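Local coordinates for protein TadZ (Pseudomonas aeruginosa, PDB 4LDA) that probably takes part in pilus assembly, the full-length protein being a likely ATP-binding ATPase and this chain its N-terminal domain with a CheY-like receiver fold, at residues L43-A48 with S73-L78; V7-H12 with E38-L43; W18-L23 with G27-A32. One frame throughout, in Å; residues are numbered along the deposited sequence.

How the contacts relate
Contacts 1 and 2 share helix 37-47, and contacts 2 and 3 reach the neighbouring strands 4-9 and 27-31 of one parallel sheet. Contact 2 is buried and wholly apolar, setting helix 37-47 against strand 4-9. Contact 1 uses the last turn of the same helix, shares Leu43 with contact 2, and is only partly buried: a leucine pair faces inward while an aspartate-arginine salt bridge lies toward solvent. Contact 3 is also buried but nests within the loop closed by contact 2, joining helix 13-22 to edge strand 27-31 with polar bonds as well as valine packing. Ala8 and Val30 tie contacts 2 and 3 together through backbone bonding of their neighbouring strands.

Contact 1. Residues L43-A48 with S73-L78; sequences LLDVTA and SARPML
A bend at chi2 (66°) folds the Arg75 chain toward Asp45, whose CG stands beside its backbone N, anti to the carbonyl carbon (chi1 -67°). Asp45 OD2 sits at the edge of the guanidinium, near its plane, and the two planar groups are turned by 24°. Within this salt bridge Arg75 NH2 lies 2.8 Å from Asp45 OD2 and 3.0 Å from Asp45 OD1, while Arg75 NE adds a longer approach to OD1. Every bond is weak and bent, so charge attraction probably matters more than directed bonding. Charged residues suit this border, where Asp45 is exposed. On the buried side Leu44 and Leu78 cross at about a right angle, each methyl of one facing a methyl of the other, with Leu44 CD1 3.9 Å from Leu78 CD2. Leucine suits both places, since its forked apolar end fills buried space and leaves no polar atom to satisfy. The contact thus joins the C-terminal end of helix 37-47 to the turn between helix 61-74 and strand 79-83; Leu44 also rests on Val7 of strand 4-9, and Arg75 on Leu41, one turn before Asp45 in helix 37-47.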
loop_
_atom_site.group_PDB
_atom_site.type_symbol
_atom_site.label_atom_id
_atom_site.label_comp_id
_atom_site.label_asym_id
_atom_site.label_seq_id
_atom_site.Cartn_x
_atom_site.Cartn_y
_atom_site.Cartn_z
ATOM N N LEU A 43 8.040 3.181 10.987
ATOM C CA LEU A 43 6.738 2.554 11.207
ATOM C C LEU A 43 6.633 1.174 10.506
ATOM O O LEU A 43 6.003 0.271 11.045
ATOM C CB LEU A 43 5.637 3.480 10.695
ATOM C CG LEU A 43 4.310 3.360 11.390
ATOM C CD1 LEU A 43 4.318 4.134 12.708
ATOM C CD2 LEU A 43 3.199 3.867 10.504
ATOM N N LEU A 44 7.267 1.014 9.331
ATOM C CA LEU A 44 7.311 -0.256 8.616
ATOM C C LEU A 44 8.142 -1.265 9.381
ATOM O O LEU A 44 7.769 -2.433 9.425
ATOM C CB LEU A 44 7.872 -0.083 7.190
ATOM C CG LEU A 44 6.969 0.600 6.179
ATOM C CD1 LEU A 44 7.755 1.097 4.997
ATOM C CD2 LEU A 44 5.818 -0.293 5.748
ATOM N N ASP A 45 9.246 -0.812 10.001
ATOM C CA ASP A 45 10.182 -1.647 10.750
ATOM C C ASP A 45 9.596 -2.137 12.072
ATOM O O ASP A 45 9.736 -3.323 12.371
ATOM C CB ASP A 45 11.490 -0.885 11.028
ATOM C CG ASP A 45 12.360 -0.561 9.811
ATOM O OD1 ASP A 45 12.096 -1.122 8.710
ATOM O OD2 ASP A 45 13.311 0.239 9.963
ATOM N N VAL A 46 8.942 -1.254 12.854
ATOM C CA VAL A 46 8.387 -1.596 14.170
ATOM C C VAL A 46 7.172 -2.536 14.006
ATOM O O VAL A 46 7.009 -3.431 14.830
ATOM C CB VAL A 46 8.045 -0.329 15.012
ATOM C CG1 VAL A 46 6.875 0.468 14.443
ATOM C CG2 VAL A 46 7.806 -0.675 16.478
ATOM N N THR A 47 6.370 -2.377 12.941
ATOM C CA THR A 47 5.198 -3.229 12.694
ATOM C C THR A 47 5.562 -4.446 11.852
ATOM O O THR A 47 4.709 -5.314 11.680
ATOM C CB THR A 47 4.064 -2.447 12.010
ATOM O OG1 THR A 47 4.463 -2.024 10.704
ATOM C CG2 THR A 47 3.583 -1.274 12.831
ATOM N N ALA A 48 6.807 -4.510 11.316
ATOM C CA ALA A 48 7.346 -5.584 10.451
ATOM C C ALA A 48 6.393 -5.834 9.236
ATOM O O ALA A 48 6.161 -6.968 8.802
ATOM C CB ALA A 48 7.585 -6.863 11.255
ATOM N N SER A 73 13.378 2.128 -2.925
ATOM C CA SER A 73 14.843 2.177 -2.884
ATOM C C SER A 73 15.371 1.627 -1.556
ATOM O O SER A 73 16.282 0.795 -1.552
ATOM C CB SER A 73 15.358 3.604 -3.087
ATOM O OG SER A 73 15.082 4.105 -4.384
ATOM N N ALA A 74 14.779 2.085 -0.439
ATOM C CA ALA A 74 15.179 1.716 0.915
ATOM C C ALA A 74 14.766 0.278 1.273
ATOM O O ALA A 74 15.538 -0.428 1.920
ATOM C CB ALA A 74 14.574 2.691 1.909
ATOM N N ARG A 75 13.548 -0.136 0.902
ATOM C CA ARG A 75 13.012 -1.473 1.183
ATOM C C ARG A 75 12.593 -2.130 -0.142
ATOM O O ARG A 75 11.453 -1.969 -0.590
ATOM C CB ARG A 75 11.838 -1.405 2.195
ATOM C CG ARG A 75 12.225 -1.542 3.678
ATOM C CD ARG A 75 13.060 -0.393 4.178
ATOM N NE ARG A 75 13.374 -0.447 5.606
ATOM C CZ ARG A 75 14.282 0.337 6.175
ATOM N NH1 ARG A 75 14.982 1.195 5.443
ATOM N NH2 ARG A 75 14.519 0.253 7.474
ATOM N N PRO A 76 13.519 -2.849 -0.804
ATOM C CA PRO A 76 13.193 -3.421 -2.126
ATOM C C PRO A 76 12.180 -4.569 -2.066
ATOM O O PRO A 76 11.492 -4.824 -3.061
ATOM C CB PRO A 76 14.548 -3.928 -2.643
ATOM C CG PRO A 76 15.576 -3.270 -1.768
ATOM C CD PRO A 76 14.926 -3.106 -0.442
HETATM N N MSE A 77 12.085 -5.247 -0.908
HETATM C CA MSE A 77 11.186 -6.387 -0.707
HETATM C C MSE A 77 9.758 -5.949 -0.325
HETATM O O MSE A 77 8.856 -6.793 -0.285
HETATM C CB MSE A 77 11.754 -7.328 0.372
HETATM C CG MSE A 77 13.072 -8.025 -0.041
HETATM SE SE MSE A 77 12.994 -9.105 -1.719
HETATM C CE MSE A 77 13.410 -7.740 -3.122
ATOM N N LEU A 78 9.558 -4.644 -0.048
ATOM C CA LEU A 78 8.264 -4.077 0.321
ATOM C C LEU A 78 7.316 -4.070 -0.880
ATOM O O LEU A 78 7.711 -3.658 -1.979
ATOM C CB LEU A 78 8.446 -2.636 0.868
ATOM C CG LEU A 78 7.175 -1.858 1.276
ATOM C CD1 LEU A 78 6.579 -2.398 2.558
ATOM C CD2 LEU A 78 7.465 -0.385 1.425
#

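Contact 2. Residues V7-H12 with E38-L43; sequences VALTQH and EELLAL
No ring, amide or carboxylate has a face or an edge in the meeting of Leu9 and Leu40, nor in that of Val7 with Leu40 and Leu43; the surfaces that touch are branched aliphatic ends. Leu9 and Leu40 reach toward each other tip to tip. Leu9 CD1 is 3.6 Å from Leu40 CD2, and Leu9 CD2 is 3.7 Å from Leu40 CD1, so both forks are engaged. The CB of Leu40 does not aim directly at the strand; its CG, anti to the backbone N (chi1 -156°), takes the two methyls there. Val7 uses a single branch: its CG1 stands 4.1 Å from Leu43 CD2 and 4.3 Å from Leu40 CD1, bridging residues three apart on the helix.

This is the helix-on-sheet layer of a receiver-like alpha/beta fold, with parallel strands in the order 2-1-3-4-5. Helix 37-47 belongs to the crossover from strand 27-31 to strand 51-55, which passes over strand 4-9, and the axes of strand segment 7-9 and helix segment 38-43 approach to 10.5 Å, running nearly antiparallel at 155°. Alternation along the strand explains the residue types: Val7 and Leu9 face this helix, whereas Ala8 points away, its small side chain packing on Leu16 and Leu19 of helix 13-22. Beta-branched Val7 suits an extended backbone, and the longer leucines span the gap between strand and helix. Around them, Leu52 of strand 51-55 touches Val7, Leu9 and Leu40, while Leu67 and Leu71 of helix 61-74 meet Leu9 and Leu40 respectively.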
loop_
_atom_site.group_PDB
_atom_site.type_symbol
_atom_site.label_atom_id
_atom_site.label_comp_id
_atom_site.label_asym_id
_atom_site.label_seq_id
_atom_site.Cartn_x
_atom_site.Cartn_y
_atom_site.Cartn_z
ATOM N N VAL A 7 0.515 -1.124 6.379
ATOM C CA VAL A 7 0.602 0.314 6.634
ATOM C C VAL A 7 -0.195 1.008 5.532
ATOM O O VAL A 7 -0.155 0.570 4.393
ATOM C CB VAL A 7 2.070 0.808 6.759
ATOM C CG1 VAL A 7 2.149 2.319 6.904
ATOM C CG2 VAL A 7 2.734 0.150 7.957
ATOM N N ALA A 8 -0.965 2.048 5.894
ATOM C CA ALA A 8 -1.799 2.761 4.941
ATOM C C ALA A 8 -1.629 4.275 5.007
ATOM O O ALA A 8 -1.803 4.893 6.059
ATOM C CB ALA A 8 -3.255 2.423 5.182
ATOM N N LEU A 9 -1.309 4.862 3.844
ATOM C CA LEU A 9 -1.247 6.294 3.589
ATOM C C LEU A 9 -2.492 6.622 2.809
ATOM O O LEU A 9 -2.536 6.403 1.602
ATOM C CB LEU A 9 0.038 6.696 2.848
ATOM C CG LEU A 9 1.349 6.416 3.514
ATOM C CD1 LEU A 9 2.478 6.496 2.506
ATOM C CD2 LEU A 9 1.564 7.389 4.661
ATOM N N THR A 10 -3.556 6.982 3.516
ATOM C CA THR A 10 -4.865 7.255 2.933
ATOM C C THR A 10 -5.060 8.747 2.809
ATOM O O THR A 10 -4.457 9.507 3.585
ATOM C CB THR A 10 -5.961 6.607 3.795
ATOM O OG1 THR A 10 -5.826 7.053 5.154
ATOM C CG2 THR A 10 -5.911 5.083 3.743
ATOM N N GLN A 11 -5.887 9.186 1.841
ATOM C CA GLN A 11 -6.097 10.623 1.726
ATOM C C GLN A 11 -7.503 11.011 2.288
ATOM O O GLN A 11 -7.795 12.207 2.392
ATOM C CB GLN A 11 -5.846 11.184 0.317
ATOM C CG GLN A 11 -6.521 10.541 -0.860
ATOM C CD GLN A 11 -5.866 11.001 -2.157
ATOM O OE1 GLN A 11 -5.182 12.038 -2.229
ATOM N NE2 GLN A 11 -6.084 10.244 -3.230
ATOM N N HIS A 12 -8.294 10.027 2.781
ATOM C CA HIS A 12 -9.546 10.283 3.500
ATOM C C HIS A 12 -9.889 9.043 4.385
ATOM O O HIS A 12 -9.464 7.929 4.073
ATOM C CB HIS A 12 -10.713 10.706 2.588
ATOM C CG HIS A 12 -11.263 9.644 1.715
ATOM N ND1 HIS A 12 -12.333 8.871 2.122
ATOM C CD2 HIS A 12 -10.929 9.309 0.446
ATOM C CE1 HIS A 12 -12.593 8.066 1.108
ATOM N NE2 HIS A 12 -11.778 8.299 0.072
ATOM N N GLU A 38 11.485 8.941 6.360
ATOM C CA GLU A 38 12.187 8.468 7.553
ATOM C C GLU A 38 11.200 7.909 8.593
ATOM O O GLU A 38 11.435 6.814 9.117
ATOM C CB GLU A 38 13.074 9.562 8.183
ATOM C CG GLU A 38 12.489 10.956 8.383
ATOM C CD GLU A 38 13.371 11.937 9.135
ATOM O OE1 GLU A 38 14.354 11.493 9.773
ATOM O OE2 GLU A 38 13.040 13.145 9.133
ATOM N N GLU A 39 10.093 8.642 8.858
ATOM C CA GLU A 39 9.026 8.261 9.804
ATOM C C GLU A 39 8.324 6.994 9.339
ATOM O O GLU A 39 8.090 6.079 10.135
ATOM C CB GLU A 39 7.993 9.396 9.980
ATOM C CG GLU A 39 8.523 10.624 10.700
ATOM C CD GLU A 39 7.612 11.838 10.779
ATOM O OE1 GLU A 39 6.639 11.914 9.994
ATOM O OE2 GLU A 39 7.911 12.747 11.588
ATOM N N LEU A 40 8.015 6.939 8.038
ATOM C CA LEU A 40 7.342 5.823 7.383
ATOM C C LEU A 40 8.202 4.556 7.415
ATOM O O LEU A 40 7.674 3.484 7.655
ATOM C CB LEU A 40 7.045 6.236 5.953
ATOM C CG LEU A 40 5.922 5.536 5.259
ATOM C CD1 LEU A 40 4.623 5.719 6.012
ATOM C CD2 LEU A 40 5.764 6.095 3.882
ATOM N N LEU A 41 9.530 4.683 7.230
ATOM C CA LEU A 41 10.441 3.537 7.291
ATOM C C LEU A 41 10.511 2.987 8.718
ATOM O O LEU A 41 10.533 1.770 8.883
ATOM C CB LEU A 41 11.847 3.885 6.777
ATOM C CG LEU A 41 11.981 4.169 5.274
ATOM C CD1 LEU A 41 13.336 4.679 4.953
ATOM C CD2 LEU A 41 11.653 2.946 4.406
ATOM N N ALA A 42 10.486 3.882 9.743
ATOM C CA ALA A 42 10.463 3.524 11.172
ATOM C C ALA A 42 9.199 2.744 11.523
ATOM O O ALA A 42 9.282 1.753 12.248
ATOM C CB ALA A 42 10.541 4.770 12.029
ATOM N N LEU A 43 8.040 3.181 10.987
ATOM C CA LEU A 43 6.738 2.554 11.207
ATOM C C LEU A 43 6.633 1.174 10.506
ATOM O O LEU A 43 6.003 0.271 11.045
ATOM C CB LEU A 43 5.637 3.480 10.695
ATOM C CG LEU A 43 4.310 3.360 11.390
ATOM C CD1 LEU A 43 4.318 4.134 12.708
ATOM C CD2 LEU A 43 3.199 3.867 10.504
#

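Contact 3. Residues W18-L23 with G27-A32; sequences WLQNSL and GQVVPA
Between Leu23 and Gly27 the backbone closes a short turn through the bond from Gly27 N to Leu23 O (3.0 Å), with the donor lying nearly in line with the C=O, and beyond it the strand runs back beside the helix. Gly27 suits this corner because its backbone angles (phi 163°, psi -150°) are open to a residue with no side chain to meet the carbonyl before it. Val29 is the main apolar partner. Its CG2 lies 4.0 Å from Leu23 CD1 and its CG1 4.1 Å from Leu19 CB, while Val29 CB lies 3.6 Å from Gln20 CG. Beyond CG the Gln20 chain is extended, which lets NE2 reach Val29 O at 3.0 Å in an almost straight bond (173°), with the acceptor in the plane of the Gln20 amide. Glutamine therefore supplies a donor to the backbone carbonyl of Val29, and its methylenes pack as well. Helix 13-22 and strand 27-31 are successive parts of a beta-alpha-beta unit begun by strand 4-9, to which Gln28 and Val30 bond on the inner side of this edge strand. Leu19 and Leu23 reach Phe53 of strand 51-55, and Leu23 also meets Ile117 of helix 110-121.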
loop_
_atom_site.group_PDB
_atom_site.type_symbol
_atom_site.label_atom_id
_atom_site.label_comp_id
_atom_site.label_asym_id
_atom_site.label_seq_id
_atom_site.Cartn_x
_atom_site.Cartn_y
_atom_site.Cartn_z
ATOM N N TRP A 18 -12.292 1.012 4.866
ATOM C CA TRP A 18 -12.439 0.040 3.782
ATOM C C TRP A 18 -11.288 -0.985 3.815
ATOM O O TRP A 18 -11.532 -2.192 3.735
ATOM C CB TRP A 18 -12.498 0.765 2.426
ATOM C CG TRP A 18 -12.309 -0.109 1.205
ATOM C CD1 TRP A 18 -13.185 -1.025 0.698
ATOM C CD2 TRP A 18 -11.221 -0.037 0.269
ATOM N NE1 TRP A 18 -12.680 -1.568 -0.455
ATOM C CE2 TRP A 18 -11.475 -0.979 -0.743
ATOM C CE3 TRP A 18 -10.021 0.692 0.225
ATOM C CZ2 TRP A 18 -10.594 -1.178 -1.822
ATOM C CZ3 TRP A 18 -9.139 0.475 -0.828
ATOM C CH2 TRP A 18 -9.438 -0.430 -1.850
ATOM N N LEU A 19 -10.057 -0.509 4.011
ATOM C CA LEU A 19 -8.893 -1.377 4.130
ATOM C C LEU A 19 -8.967 -2.247 5.385
ATOM O O LEU A 19 -8.797 -3.460 5.270
ATOM C CB LEU A 19 -7.585 -0.568 4.145
ATOM C CG LEU A 19 -7.138 0.104 2.850
ATOM C CD1 LEU A 19 -5.931 0.966 3.104
ATOM C CD2 LEU A 19 -6.843 -0.913 1.752
ATOM N N GLN A 20 -9.234 -1.640 6.567
ATOM C CA GLN A 20 -9.299 -2.324 7.862
ATOM C C GLN A 20 -10.371 -3.403 7.900
ATOM O O GLN A 20 -10.111 -4.491 8.417
ATOM C CB GLN A 20 -9.547 -1.327 9.005
ATOM C CG GLN A 20 -8.290 -0.565 9.387
ATOM C CD GLN A 20 -8.456 0.555 10.391
ATOM O OE1 GLN A 20 -9.533 1.128 10.562
ATOM N NE2 GLN A 20 -7.345 1.003 10.959
ATOM N N ASN A 21 -11.565 -3.101 7.373
ATOM C CA ASN A 21 -12.703 -4.016 7.367
ATOM C C ASN A 21 -12.494 -5.160 6.403
ATOM O O ASN A 21 -12.794 -6.294 6.761
ATOM C CB ASN A 21 -14.004 -3.274 7.018
ATOM C CG ASN A 21 -14.498 -2.324 8.098
ATOM O OD1 ASN A 21 -14.159 -2.437 9.289
ATOM N ND2 ASN A 21 -15.345 -1.383 7.719
ATOM N N SER A 22 -11.974 -4.874 5.197
ATOM C CA SER A 22 -11.723 -5.883 4.169
ATOM C C SER A 22 -10.615 -6.847 4.573
ATOM O O SER A 22 -10.730 -8.050 4.283
ATOM C CB SER A 22 -11.349 -5.219 2.845
ATOM O OG SER A 22 -12.344 -4.309 2.411
ATOM N N LEU A 23 -9.554 -6.333 5.243
ATOM C CA LEU A 23 -8.382 -7.139 5.570
ATOM C C LEU A 23 -8.356 -7.647 7.000
ATOM O O LEU A 23 -7.341 -8.216 7.404
ATOM C CB LEU A 23 -7.106 -6.307 5.309
ATOM C CG LEU A 23 -6.828 -5.970 3.828
ATOM C CD1 LEU A 23 -5.665 -5.004 3.683
ATOM C CD2 LEU A 23 -6.592 -7.198 3.053
ATOM N N GLY A 27 -5.067 -9.537 8.824
ATOM C CA GLY A 27 -4.213 -8.835 9.768
ATOM C C GLY A 27 -4.743 -7.490 10.177
ATOM O O GLY A 27 -5.955 -7.283 10.192
ATOM N N GLN A 28 -3.826 -6.560 10.506
ATOM C CA GLN A 28 -4.112 -5.206 11.031
ATOM C C GLN A 28 -3.634 -4.108 10.096
ATOM O O GLN A 28 -2.530 -4.195 9.589
ATOM C CB GLN A 28 -3.429 -5.029 12.392
ATOM C CG GLN A 28 -3.874 -6.041 13.439
ATOM C CD GLN A 28 -3.310 -7.425 13.249
ATOM O OE1 GLN A 28 -4.021 -8.420 13.350
ATOM N NE2 GLN A 28 -2.037 -7.523 12.920
ATOM N N VAL A 29 -4.455 -3.076 9.877
ATOM C CA VAL A 29 -4.100 -1.958 9.003
ATOM C C VAL A 29 -3.759 -0.786 9.923
ATOM O O VAL A 29 -4.623 -0.244 10.613
ATOM C CB VAL A 29 -5.175 -1.613 7.923
ATOM C CG1 VAL A 29 -4.700 -0.486 7.008
ATOM C CG2 VAL A 29 -5.545 -2.850 7.088
ATOM N N VAL A 30 -2.466 -0.483 9.995
ATOM C CA VAL A 30 -1.872 0.589 10.777
ATOM C C VAL A 30 -1.898 1.862 9.934
ATOM O O VAL A 30 -1.335 1.863 8.826
ATOM C CB VAL A 30 -0.423 0.209 11.220
ATOM C CG1 VAL A 30 0.285 1.368 11.912
ATOM C CG2 VAL A 30 -0.410 -1.035 12.098
ATOM N N PRO A 31 -2.561 2.945 10.402
ATOM C CA PRO A 31 -2.518 4.206 9.637
ATOM C C PRO A 31 -1.153 4.875 9.793
ATOM O O PRO A 31 -0.508 4.701 10.821
ATOM C CB PRO A 31 -3.637 5.036 10.272
ATOM C CG PRO A 31 -3.697 4.555 11.694
ATOM C CD PRO A 31 -3.267 3.113 11.696
ATOM N N ALA A 32 -0.696 5.604 8.792
ATOM C CA ALA A 32 0.599 6.271 8.910
ATOM C C ALA A 32 0.438 7.787 8.894
ATOM O O ALA A 32 1.386 8.522 9.188
ATOM C CB ALA A 32 1.511 5.826 7.794
#